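Local coordinates for protein aminoglycoside phosphotransferase (Alicyclobacillus acidocaldarius subsp. acidocaldarius, PDB 4PDY) that probably acts as a phosphotransferase of the aminoglycoside phosphotransferase family, although its true substrate is not established, at residues A[56-61]-A[241-246]; A[69-74]-A[86-91]. All blocks are in the same frame, centred on the assembly; numbering follows the deposited sequence.

Contact 1 of 2, residues A[56-61]-A[241-246]; sequences AAKRSS and LIDFEL. With HIS (histidine), chain B.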
ATOM      1  N   ALA A  56       7.080  13.963  14.321  1.00 10.40           N
ATOM      2  CA  ALA A  56       7.094  12.513  14.207  1.00 10.53           C
ATOM      3  C   ALA A  56       8.520  12.057  13.903  1.00 10.49           C
ATOM      4  O   ALA A  56       9.075  12.453  12.868  1.00 10.79           O
ATOM      5  CB  ALA A  56       6.182  12.088  13.063  1.00 11.91           C
ATOM      6  N   ALA A  57       9.096  11.234  14.763  1.00  9.36           N
ATOM      7  CA  ALA A  57      10.440  10.709  14.568  1.00 10.27           C
ATOM      8  C   ALA A  57      10.334   9.220  14.246  1.00  9.98           C
ATOM      9  O   ALA A  57       9.653   8.470  14.927  1.00 13.26           O
ATOM     10  CB  ALA A  57      11.256  10.942  15.817  1.00 11.87           C
ATOM     11  N   LYS A  58      10.999   8.820  13.170  1.00 10.31           N
ATOM     12  CA  LYS A  58      10.948   7.454  12.690  1.00 10.35           C
ATOM     13  C   LYS A  58      12.320   6.794  12.808  1.00  9.64           C
ATOM     14  O   LYS A  58      13.310   7.344  12.317  1.00 10.61           O
ATOM     15  CB  LYS A  58      10.523   7.451  11.223  1.00 10.55           C
ATOM     16  CG  LYS A  58      10.472   6.052  10.581  1.00 12.52           C
ATOM     17  CD  LYS A  58       9.387   5.166  11.177  1.00 14.35           C
ATOM     18  CE  LYS A  58       9.350   3.764  10.568  1.00 19.25           C
ATOM     19  NZ  LYS A  58       8.862   3.810   9.170  1.00 21.64           N
ATOM     20  N   ARG A  59      12.342   5.644  13.472  1.00 10.64           N
ATOM     21  CA  ARG A  59      13.465   4.742  13.464  1.00 10.71           C
ATOM     22  C   ARG A  59      13.272   3.816  12.260  1.00 13.00           C
ATOM     23  O   ARG A  59      12.256   3.106  12.161  1.00 13.65           O
ATOM     24  CB  ARG A  59      13.496   3.914  14.730  1.00 11.31           C
ATOM     25  CG  ARG A  59      14.637   2.921  14.777  1.00 13.33           C
ATOM     26  CD  ARG A  59      14.581   2.027  15.997  1.00 14.70           C
ATOM     27  NE  ARG A  59      15.063   2.691  17.214  1.00 17.05           N
ATOM     28  CZ  ARG A  59      14.342   3.006  18.289  1.00 17.58           C
ATOM     29  NH1 ARG A  59      13.032   2.799  18.358  1.00 19.09           N
ATOM     30  NH2 ARG A  59      14.970   3.548  19.321  1.00 19.92           N
ATOM     31  N   SER A  60      14.236   3.842  11.348  0.50 12.31           N
ATOM     32  CA  SER A  60      14.148   3.080  10.111  0.50 12.35           C
ATOM     33  C   SER A  60      15.407   2.237   9.920  0.50 11.32           C
ATOM     34  O   SER A  60      16.437   2.475  10.555  0.50 12.16           O
ATOM     35  CB  SER A  60      13.948   4.037   8.926  0.50 10.30           C
ATOM     36  OG  SER A  60      13.846   3.342   7.686  0.50 11.43           O
ATOM     37  N   SER A  61      15.307   1.226   9.063  1.00 12.20           N
ATOM     38  CA  SER A  61      16.468   0.481   8.620  1.00 13.21           C
ATOM     39  C   SER A  61      16.852   0.827   7.179  1.00 12.88           C
ATOM     40  O   SER A  61      17.760   0.210   6.639  1.00 15.65           O
ATOM     41  CB  SER A  61      16.245  -1.016   8.834  1.00 17.24           C
ATOM     42  OG  SER A  61      16.368  -1.323  10.225  1.00 23.19           O
ATOM     43  N   LEU A 241       0.254  11.911   2.798  1.00 10.59           N
ATOM     44  CA  LEU A 241       0.990  10.675   2.913  1.00 11.04           C
ATOM     45  C   LEU A 241       2.173  10.802   3.849  1.00 10.32           C
ATOM     46  O   LEU A 241       2.857  11.816   3.880  1.00 12.13           O
ATOM     47  CB  LEU A 241       1.508  10.220   1.550  1.00 12.10           C
ATOM     48  CG  LEU A 241       0.439   9.830   0.541  1.00 12.45           C
ATOM     49  CD1 LEU A 241       1.071   9.701  -0.837  1.00 13.41           C
ATOM     50  CD2 LEU A 241      -0.258   8.535   0.910  1.00 14.55           C
ATOM     51  N   ILE A 242       2.418   9.730   4.580  1.00 10.71           N
ATOM     52  CA  ILE A 242       3.655   9.565   5.324  1.00 10.77           C
ATOM     53  C   ILE A 242       4.283   8.201   4.965  1.00 10.22           C
ATOM     54  O   ILE A 242       3.629   7.349   4.347  1.00 10.60           O
ATOM     55  CB  ILE A 242       3.462   9.723   6.833  1.00 13.32           C
ATOM     56  CG1 ILE A 242       2.578   8.605   7.334  1.00 12.67           C
ATOM     57  CG2 ILE A 242       2.842  11.096   7.143  1.00 14.99           C
ATOM     58  CD1 ILE A 242       2.482   8.553   8.838  1.00 15.98           C
ATOM     59  N   ASP A 243       5.528   8.023   5.366  1.00 10.44           N
ATOM     60  CA  ASP A 243       6.278   6.775   5.139  1.00  9.79           C
ATOM     61  C   ASP A 243       6.477   6.420   3.667  1.00 10.10           C
ATOM     62  O   ASP A 243       5.754   5.582   3.148  1.00 12.04           O
ATOM     63  CB  ASP A 243       5.647   5.592   5.874  1.00 11.53           C
ATOM     64  CG  ASP A 243       6.568   4.390   5.941  1.00 13.05           C
ATOM     65  OD1 ASP A 243       7.680   4.453   5.383  1.00 14.41           O
ATOM     66  OD2 ASP A 243       6.153   3.376   6.540  1.00 22.18           O
ATOM     67  N   PHE A 244       7.445   7.100   3.067  1.00  8.75           N
ATOM     68  CA  PHE A 244       7.790   6.912   1.659  1.00  9.70           C
ATOM     69  C   PHE A 244       8.915   5.897   1.495  1.00 10.85           C
ATOM     70  O   PHE A 244       9.546   5.867   0.457  1.00 11.18           O
ATOM     71  CB  PHE A 244       8.162   8.270   1.039  1.00  9.84           C
ATOM     72  CG  PHE A 244       6.971   9.148   0.757  1.00  9.61           C
ATOM     73  CD1 PHE A 244       6.410   9.966   1.752  1.00 12.28           C
ATOM     74  CD2 PHE A 244       6.371   9.115  -0.497  1.00 10.62           C
ATOM     75  CE1 PHE A 244       5.305  10.754   1.458  1.00 12.51           C
ATOM     76  CE2 PHE A 244       5.263   9.897  -0.778  1.00 12.25           C
ATOM     77  CZ  PHE A 244       4.739  10.708   0.191  1.00 12.10           C
ATOM     78  N   GLU A 245       9.143   5.036   2.474  1.00 10.27           N
ATOM     79  CA  GLU A 245      10.297   4.131   2.456  1.00 10.65           C
ATOM     80  C   GLU A 245      10.196   3.051   1.373  1.00 10.83           C
ATOM     81  O   GLU A 245      11.215   2.528   0.958  1.00 13.50           O
ATOM     82  CB  GLU A 245      10.493   3.500   3.833  1.00 10.74           C
ATOM     83  CG  GLU A 245      10.826   4.518   4.896  1.00 12.01           C
ATOM     84  CD  GLU A 245      10.973   3.933   6.278  1.00 15.33           C
ATOM     85  OE1 GLU A 245      11.183   2.721   6.421  1.00 16.87           O
ATOM     86  OE2 GLU A 245      10.851   4.719   7.248  1.00 17.13           O
ATOM     87  N   LEU A 246       8.980   2.686   0.997  1.00 10.08           N
ATOM     88  CA  LEU A 246       8.794   1.705  -0.086  1.00 10.66           C
ATOM     89  C   LEU A 246       8.562   2.348  -1.448  1.00 10.93           C
ATOM     90  O   LEU A 246       8.428   1.630  -2.448  1.00 13.38           O
ATOM     91  CB  LEU A 246       7.636   0.776   0.267  1.00 13.43           C
ATOM     92  CG  LEU A 246       7.827  -0.081   1.505  1.00 16.76           C
ATOM     93  CD1 LEU A 246       6.649  -1.001   1.705  1.00 18.40           C
ATOM     94  CD2 LEU A 246       9.118  -0.878   1.425  1.00 20.82           C
TER
HETATM   95  N   HIS B 401      -1.520  12.502  12.978  1.00 46.96           N
HETATM   96  CA  HIS B 401      -1.239  11.088  12.757  1.00 42.08           C
HETATM   97  C   HIS B 401      -2.266  10.250  13.511  1.00 36.73           C
HETATM   98  O   HIS B 401      -2.052   9.803  14.580  1.00 48.44           O
HETATM   99  CB  HIS B 401       0.170  10.709  13.232  1.00 46.47           C
HETATM  100  CG  HIS B 401       1.288  11.297  12.421  1.00 39.56           C
HETATM  101  ND1 HIS B 401       2.366  10.545  12.002  1.00 40.71           N
HETATM  102  CD2 HIS B 401       1.515  12.557  11.976  1.00 36.94           C
HETATM  103  CE1 HIS B 401       3.202  11.314  11.326  1.00 28.64           C
HETATM  104  NE2 HIS B 401       2.707  12.538  11.288  1.00 28.08           N
HETATM  105  OXT HIS B 401      -3.370  10.012  13.006  1.00 52.14           O
HETATM  106  O   HOH W   1      12.715   0.575   7.947  1.00 37.99           O

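Contact 2 of 2, residues A[69-74]-A[86-91]; sequences IMVQCL and ARFVTT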
ATOM      1  N   ILE A  69      17.707  10.029  -1.476  1.00 12.06           N
ATOM      2  CA  ILE A  69      16.895  10.082  -2.692  1.00 12.36           C
ATOM      3  C   ILE A  69      15.404  10.256  -2.377  1.00 11.87           C
ATOM      4  O   ILE A  69      14.676  10.910  -3.135  1.00 11.99           O
ATOM      5  CB  ILE A  69      17.171   8.912  -3.651  1.00 12.99           C
ATOM      6  CG1 ILE A  69      16.561   9.244  -5.025  1.00 12.66           C
ATOM      7  CG2 ILE A  69      16.618   7.616  -3.116  1.00 14.59           C
ATOM      8  CD1 ILE A  69      16.819   8.213  -6.098  1.00 14.44           C
HETATM    9  N   MSE A  70      14.958   9.668  -1.274  1.00 11.05           N
HETATM   10  CA  MSE A  70      13.574   9.803  -0.863  1.00 11.49           C
HETATM   11  C   MSE A  70      13.233  11.274  -0.621  1.00 11.93           C
HETATM   12  O   MSE A  70      12.217  11.789  -1.102  1.00 12.05           O
HETATM   13  CB  MSE A  70      13.346   8.925   0.374  1.00 13.50           C
HETATM   14  CG  MSE A  70      11.897   8.872   0.804  1.00 14.01           C
HETATM   15 SE   MSE A  70      11.722   7.773   2.425  1.00 16.52          SE
HETATM   16  CE  MSE A  70      12.727   8.925   3.636  1.00 16.28           C
ATOM     17  N   VAL A  71      14.085  11.965   0.138  0.50 11.79           N
ATOM     18  CA  VAL A  71      13.913  13.407   0.365  0.50 13.39           C
ATOM     19  C   VAL A  71      13.961  14.186  -0.947  0.50 13.17           C
ATOM     20  O   VAL A  71      13.100  15.017  -1.220  0.50 12.53           O
ATOM     21  CB  VAL A  71      14.991  13.969   1.320  0.50 13.45           C
ATOM     22  CG1 VAL A  71      15.009  15.499   1.297  0.50 13.61           C
ATOM     23  CG2 VAL A  71      14.763  13.471   2.744  0.50 13.84           C
ATOM     24  N   GLN A  72      14.949  13.883  -1.785  1.00 12.62           N
ATOM     25  CA  GLN A  72      15.049  14.566  -3.087  1.00 12.22           C
ATOM     26  C   GLN A  72      13.836  14.359  -3.982  1.00 11.11           C
ATOM     27  O   GLN A  72      13.427  15.274  -4.692  1.00 12.23           O
ATOM     28  CB  GLN A  72      16.321  14.190  -3.853  1.00 14.45           C
ATOM     29  CG  GLN A  72      17.603  14.723  -3.251  1.00 14.16           C
ATOM     30  CD  GLN A  72      17.642  16.234  -3.162  1.00 16.75           C
ATOM     31  OE1 GLN A  72      17.504  16.939  -4.164  1.00 20.21           O
ATOM     32  NE2 GLN A  72      17.829  16.738  -1.957  1.00 18.03           N
ATOM     33  N   CYS A  73      13.278  13.152  -3.951  1.00 10.13           N
ATOM     34  CA  CYS A  73      12.057  12.860  -4.669  1.00 10.42           C
ATOM     35  C   CYS A  73      10.923  13.760  -4.222  1.00 11.60           C
ATOM     36  O   CYS A  73      10.221  14.345  -5.046  1.00 11.19           O
ATOM     37  CB  CYS A  73      11.685  11.397  -4.492  1.00 12.06           C
ATOM     38  SG  CYS A  73      10.186  11.022  -5.384  1.00 13.75           S
ATOM     39  N   LEU A  74      10.732  13.852  -2.908  1.00 10.96           N
ATOM     40  CA  LEU A  74       9.679  14.715  -2.394  1.00 11.38           C
ATOM     41  C   LEU A  74       9.934  16.176  -2.690  1.00 11.45           C
ATOM     42  O   LEU A  74       8.986  16.912  -3.001  1.00 13.92           O
ATOM     43  CB  LEU A  74       9.457  14.429  -0.917  1.00 11.78           C
ATOM     44  CG  LEU A  74       8.682  13.112  -0.719  1.00 16.33           C
ATOM     45  CD1 LEU A  74       8.835  12.594   0.697  1.00 22.05           C
ATOM     46  CD2 LEU A  74       7.219  13.271  -1.128  1.00 16.67           C
ATOM     47  N   ALA A  86       4.261  14.813   4.688  1.00 11.87           N
ATOM     48  CA  ALA A  86       4.832  15.370   5.909  1.00 11.12           C
ATOM     49  C   ALA A  86       6.234  15.881   5.617  1.00 11.29           C
ATOM     50  O   ALA A  86       7.055  15.224   5.002  1.00 13.28           O
ATOM     51  CB  ALA A  86       4.879  14.333   7.008  1.00 14.03           C
ATOM     52  N   ARG A  87       6.518  17.082   6.070  1.00  9.82           N
ATOM     53  CA  ARG A  87       7.744  17.766   5.758  1.00  9.05           C
ATOM     54  C   ARG A  87       8.899  17.374   6.658  1.00  9.75           C
ATOM     55  O   ARG A  87       8.786  17.421   7.898  1.00 11.17           O
ATOM     56  CB  ARG A  87       7.539  19.272   5.804  1.00  9.86           C
ATOM     57  CG  ARG A  87       6.375  19.768   4.981  1.00 10.69           C
ATOM     58  CD  ARG A  87       6.425  19.282   3.529  1.00 11.17           C
ATOM     59  NE  ARG A  87       5.079  19.369   2.914  1.00 11.83           N
ATOM     60  CZ  ARG A  87       4.577  20.443   2.326  1.00 10.96           C
ATOM     61  NH1 ARG A  87       3.328  20.420   1.904  1.00 12.27           N
ATOM     62  NH2 ARG A  87       5.284  21.565   2.202  1.00 13.35           N
ATOM     63  N   PHE A  88      10.039  17.060   6.060  1.00 10.65           N
ATOM     64  CA  PHE A  88      11.202  16.616   6.776  1.00 10.95           C
ATOM     65  C   PHE A  88      11.878  17.780   7.489  1.00 10.22           C
ATOM     66  O   PHE A  88      11.961  18.883   6.972  1.00 11.78           O
ATOM     67  CB  PHE A  88      12.184  15.957   5.793  1.00 12.29           C
ATOM     68  CG  PHE A  88      11.619  14.722   5.091  1.00 14.36           C
ATOM     69  CD1 PHE A  88      11.563  13.520   5.738  1.00 15.41           C
ATOM     70  CD2 PHE A  88      11.145  14.792   3.787  1.00 17.26           C
ATOM     71  CE1 PHE A  88      11.060  12.385   5.121  1.00 15.34           C
ATOM     72  CE2 PHE A  88      10.624  13.680   3.164  1.00 18.62           C
ATOM     73  CZ  PHE A  88      10.577  12.474   3.827  1.00 17.53           C
ATOM     74  N   VAL A  89      12.358  17.499   8.693  1.00 11.21           N
ATOM     75  CA  VAL A  89      13.117  18.445   9.509  1.00 11.16           C
ATOM     76  C   VAL A  89      14.568  18.005   9.468  1.00  9.88           C
ATOM     77  O   VAL A  89      14.867  16.824   9.627  1.00 12.75           O
ATOM     78  CB  VAL A  89      12.589  18.488  10.956  1.00 13.34           C
ATOM     79  CG1 VAL A  89      13.445  19.435  11.776  1.00 14.22           C
ATOM     80  CG2 VAL A  89      11.127  18.906  10.913  1.00 15.26           C
ATOM     81  N   THR A  90      15.474  18.946   9.272  1.00 10.84           N
ATOM     82  CA  THR A  90      16.888  18.631   9.210  1.00 10.75           C
ATOM     83  C   THR A  90      17.570  18.850  10.550  1.00 11.64           C
ATOM     84  O   THR A  90      17.054  19.565  11.398  1.00 12.47           O
ATOM     85  CB  THR A  90      17.620  19.447   8.150  1.00 13.69           C
ATOM     86  OG1 THR A  90      17.494  20.833   8.420  1.00 18.05           O
ATOM     87  CG2 THR A  90      17.065  19.139   6.743  1.00 15.66           C
ATOM     88  N   THR A  91      18.719  18.228  10.739  1.00  9.92           N
ATOM     89  CA  THR A  91      19.488  18.363  11.952  1.00 10.78           C
ATOM     90  C   THR A  91      20.165  19.743  12.001  1.00 12.03           C
ATOM     91  O   THR A  91      20.101  20.537  11.056  1.00 13.99           O
ATOM     92  CB  THR A  91      20.578  17.281  12.024  1.00 11.67           C
ATOM     93  OG1 THR A  91      21.579  17.559  11.035  1.00 12.40           O
ATOM     94  CG2 THR A  91      20.000  15.867  11.852  1.00 11.60           C
TER

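Contact 1 of 2, residues A[56-61]-A[241-246]
K58 and S60 reach from strand 54-60 to the acidic side chains of segment 241-246. First in the segment, A56 meets the loop after strand 239-241 through a bound histidine: its CB is 3.5 Å from CE1 of the ligand ring, and I242 CD1 lies 3.7 Å from the ring's ND1. The ligand also hydrogen-bonds to V111 O. Two residues on comes K58, whose chain leaves with CG anti to the backbone N (chi1 178°) and then bends at chi2 (66°) and again near its end, bringing the ammonium group in front of E245. The salt bridge between K58 NZ and E245 OE2 is 2.9 Å long, with the nitrogen above the carboxylate plane, 47° out of it. The same OE2 takes a hydrogen bond from Y106 OH on strand 103-109, so two groups grip one oxygen. A second, long salt bridge joins K58 NZ to D243 OD2 at 3.8 Å. This lysine facing the aspartate of an Ile-Asp-Phe sequence fits the protein kinase-like fold, where the corresponding pair typically serves nucleotide phosphates and metal; that role is inferred here. The histidine, lodged against A56 and I242, lies in what is probably the nucleotide cleft between the lobes. Within the loop, a weak bond of 3.3 Å from E245 N to D243 OD1 ties the two acidic residues together. S60, modelled in two conformers, has OG 3.0 Å from E245 OE1 in one of them, while I62 N donates to that OG. Where the strand ends, S61 N donates to a water at 2.9 Å, which passes a hydrogen bond on to E245 OE1 at 3.0 Å.

Contact 2 of 2, residues A[69-74]-A[86-91]
The phenyl ring of F88 pushes into the side of helix 64-79, where M70, V71 and L74 receive it in a wholly apolar contact. The tightest approach is at the ring's edge: L74 CD1 lies in the ring plane, 3.2 Å from F88 CE2, and the two side chains cross at about a right angle. One face is taken by V71, whose CG2 forms a CH-pi contact 4.0 Å from the F88 ring centroid and 12° off the normal; V71 was modelled in two conformers, so this holds for one of them. The carbonyl oxygen of A86 lies above the opposite face, offset toward the rim. Selenomethionine M70 adds looser packing, its chain bent at the last torsion (chi3 66°) so that CE comes obliquely to 4.1 Å from F88 CE1. The helix follows strand 54-60 in the chain, consistent with its being the counterpart of helix C in the kinase-like fold. F88 lies on the short, weakly bonded strand 88-89, which pairs with strand 103-109, and its side chain also touches T108 there, so the ring is held between the helix and the sheet.

Both contacts belong to the same side of the molecule and reach the same antiparallel sheet, through strand 54-60 in contact 1 and strand 88-89 in contact 2, each paired with strand 103-109. Contact 1 is partly buried, charged and bridged by a water, as suits the ligand cleft between sheet and loop; contact 2 is buried and apolar, closing helix 64-79 onto the sheet. The two centres are 10 Å apart and their residues touch: F244 CD1 packs 3.7 Å from L74 CD1, and M70 SE lies 3.5 Å from F244 O. The acidic loop of contact 1 therefore rests on M70 and L74, two of the helix side chains that also pack against F88.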